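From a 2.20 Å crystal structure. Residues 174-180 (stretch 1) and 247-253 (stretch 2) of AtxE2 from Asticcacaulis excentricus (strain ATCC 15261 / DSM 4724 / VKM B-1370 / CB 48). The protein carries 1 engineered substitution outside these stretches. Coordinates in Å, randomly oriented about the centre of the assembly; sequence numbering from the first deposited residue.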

# COMPACT_ATOMS: atom_id res chain seq x y z
N GLU A 174 14.43 -14.51 7.36
CA GLU A 174 13.03 -14.10 7.05
C GLU A 174 12.17 -13.86 8.25
O GLU A 174 11.17 -13.19 8.14
CB GLU A 174 12.37 -15.13 6.12
CG GLU A 174 13.02 -15.07 4.73
CD GLU A 174 12.58 -16.14 3.75
OE1 GLU A 174 11.53 -16.81 3.97
OE2 GLU A 174 13.29 -16.30 2.71
N ASP A 175 12.55 -14.41 9.42
CA ASP A 175 11.78 -14.21 10.65
C ASP A 175 12.60 -14.71 11.84
O ASP A 175 13.53 -15.48 11.68
CB ASP A 175 10.47 -15.01 10.61
CG ASP A 175 9.35 -14.37 11.44
OD1 ASP A 175 9.55 -13.36 12.18
OD2 ASP A 175 8.25 -14.93 11.41
N VAL A 176 12.17 -14.29 13.01
CA VAL A 176 12.84 -14.60 14.25
C VAL A 176 11.87 -14.46 15.45
O VAL A 176 10.97 -13.61 15.42
CB VAL A 176 14.05 -13.64 14.41
CG1 VAL A 176 13.57 -12.18 14.52
CG2 VAL A 176 14.89 -14.03 15.62
N GLN A 177 12.03 -15.30 16.46
CA GLN A 177 11.36 -15.16 17.76
C GLN A 177 12.33 -15.60 18.87
O GLN A 177 13.24 -16.40 18.63
CB GLN A 177 10.15 -16.09 17.90
CG GLN A 177 8.99 -15.79 17.00
CD GLN A 177 8.05 -14.67 17.46
OE1 GLN A 177 8.02 -14.21 18.65
NE2 GLN A 177 7.23 -14.21 16.49
N TRP A 178 12.07 -15.11 20.09
CA TRP A 178 12.75 -15.58 21.28
C TRP A 178 12.13 -16.89 21.76
O TRP A 178 10.91 -16.99 21.85
CB TRP A 178 12.61 -14.55 22.38
CG TRP A 178 13.21 -13.23 22.05
CD1 TRP A 178 12.60 -12.13 21.47
CD2 TRP A 178 14.54 -12.83 22.33
NE1 TRP A 178 13.49 -11.09 21.39
CE2 TRP A 178 14.69 -11.50 21.89
CE3 TRP A 178 15.64 -13.47 22.93
CZ2 TRP A 178 15.87 -10.81 22.02
CZ3 TRP A 178 16.82 -12.79 23.05
CH2 TRP A 178 16.92 -11.46 22.60
N LEU A 179 12.95 -17.91 22.00
CA LEU A 179 12.50 -19.10 22.71
C LEU A 179 12.65 -18.92 24.26
O LEU A 179 11.81 -19.41 25.00
CB LEU A 179 13.23 -20.34 22.25
CG LEU A 179 13.01 -20.78 20.80
CD1 LEU A 179 13.76 -22.08 20.49
CD2 LEU A 179 11.54 -20.95 20.53
N ASP A 180 13.67 -18.20 24.69
CA ASP A 180 13.82 -17.73 26.06
C ASP A 180 14.75 -16.54 26.01
O ASP A 180 15.15 -16.14 24.93
CB ASP A 180 14.33 -18.85 26.99
CG ASP A 180 15.71 -19.39 26.60
OD1 ASP A 180 16.60 -18.61 26.22
OD2 ASP A 180 15.90 -20.62 26.64
N THR A 247 8.06 -28.40 17.96
CA THR A 247 7.39 -27.54 18.90
C THR A 247 7.87 -26.09 18.80
O THR A 247 7.07 -25.11 18.77
CB THR A 247 7.77 -28.05 20.32
OG1 THR A 247 7.88 -29.49 20.29
CG2 THR A 247 6.80 -27.57 21.38
N GLU A 248 9.19 -25.96 18.85
CA GLU A 248 9.85 -24.68 18.60
C GLU A 248 9.49 -24.05 17.23
O GLU A 248 9.19 -22.86 17.13
CB GLU A 248 11.35 -24.88 18.67
CG GLU A 248 11.80 -25.10 20.11
CD GLU A 248 13.22 -25.58 20.17
OE1 GLU A 248 13.72 -26.07 19.14
OE2 GLU A 248 13.86 -25.45 21.22
N VAL A 249 9.52 -24.89 16.21
CA VAL A 249 9.14 -24.49 14.89
C VAL A 249 7.73 -23.94 14.84
O VAL A 249 7.52 -22.83 14.32
CB VAL A 249 9.24 -25.65 13.92
CG1 VAL A 249 8.52 -25.29 12.63
CG2 VAL A 249 10.70 -26.01 13.66
N ALA A 250 6.75 -24.67 15.37
CA ALA A 250 5.39 -24.12 15.42
C ALA A 250 5.34 -22.77 16.18
O ALA A 250 4.59 -21.88 15.79
CB ALA A 250 4.43 -25.14 15.99
N ARG A 251 6.13 -22.57 17.23
CA ARG A 251 6.16 -21.22 17.90
C ARG A 251 6.58 -20.07 16.94
O ARG A 251 6.34 -18.88 17.21
CB ARG A 251 7.02 -21.15 19.19
CG ARG A 251 6.22 -20.66 20.42
CD ARG A 251 6.98 -20.06 21.60
NE ARG A 251 7.95 -20.98 22.20
CZ ARG A 251 8.79 -20.63 23.19
NH1 ARG A 251 8.78 -19.38 23.68
NH2 ARG A 251 9.65 -21.52 23.68
N LEU A 252 7.27 -20.42 15.86
CA LEU A 252 7.61 -19.44 14.85
C LEU A 252 6.59 -19.45 13.69
O LEU A 252 6.20 -18.39 13.25
CB LEU A 252 9.06 -19.64 14.36
CG LEU A 252 9.69 -18.60 13.41
CD1 LEU A 252 9.73 -17.25 14.04
CD2 LEU A 252 11.10 -18.95 13.01
N ARG A 253 6.18 -20.63 13.24
CA ARG A 253 5.32 -20.82 12.06
C ARG A 253 3.87 -20.33 12.27
O ARG A 253 3.30 -19.66 11.41
CB ARG A 253 5.29 -22.30 11.69
CG ARG A 253 5.41 -22.58 10.21
CD ARG A 253 5.21 -24.03 9.81
NE ARG A 253 4.70 -24.05 8.44
CZ ARG A 253 5.40 -23.70 7.34
NH1 ARG A 253 6.69 -23.34 7.42
NH2 ARG A 253 4.82 -23.71 6.14
O HOH W 1 6.74 -15.57 13.78

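A single water molecule ties the strand to the helix at one end of this contact, and it uses three partners to do so. The water oxygen lies 2.9 Å from Asp175 OD2 and 2.9 Å from Leu252 O, donating to both, and 3.1 Å from Gln177 NE2, from which it accepts. Asp175 and Gln177, two apart on the strand, both direct their CA-to-CB bonds toward the helix, so their polar ends can reach the same solvent site, while the CA-to-CB bonds of Val176 and Trp178, between and beyond them, point away.

The strand that includes Val176 to Trp178 crosses the helix that runs through 247-253 at 116°, with the axes approaching to 8.7 Å. The CA atoms of Gln177 and Leu252 are the nearest pair, 6.4 Å apart. Here the Leu252 side chain, though its CA-to-CB bond runs sideways to the strand, brings its end nearer: Leu252 CD1 packs 3.4 Å from Gln177 CG, 3.8 Å from Val176 C and 3.8 Å from Asp175 OD2. The methyl thus rests against aliphatic, backbone and carboxylate atoms alike, beside the water.

At the other end, where the chain turns a corner at Leu179, the bonding is direct. The Arg251 guanidinium converges on one carbonyl: Arg251 NH2 donates to Leu179 O at 3.3 Å, and Arg251 NH1 makes a weak second bond to Leu179 O, also at 3.3 Å. Both are long, and the N-H...O angles, 139° and 138°, are well short of linear. Leu179 also covers one face of the guanidinium, with its CD2 3.7 Å from Arg251 NH2, so the same residue supplies both a polar acceptor and a nonpolar lid. Its other methyl, Leu179 CD1, lies 3.4 Å from Glu248 OE2, a van der Waals contact with a carboxylate oxygen that is hydrogen-bonded elsewhere in the structure.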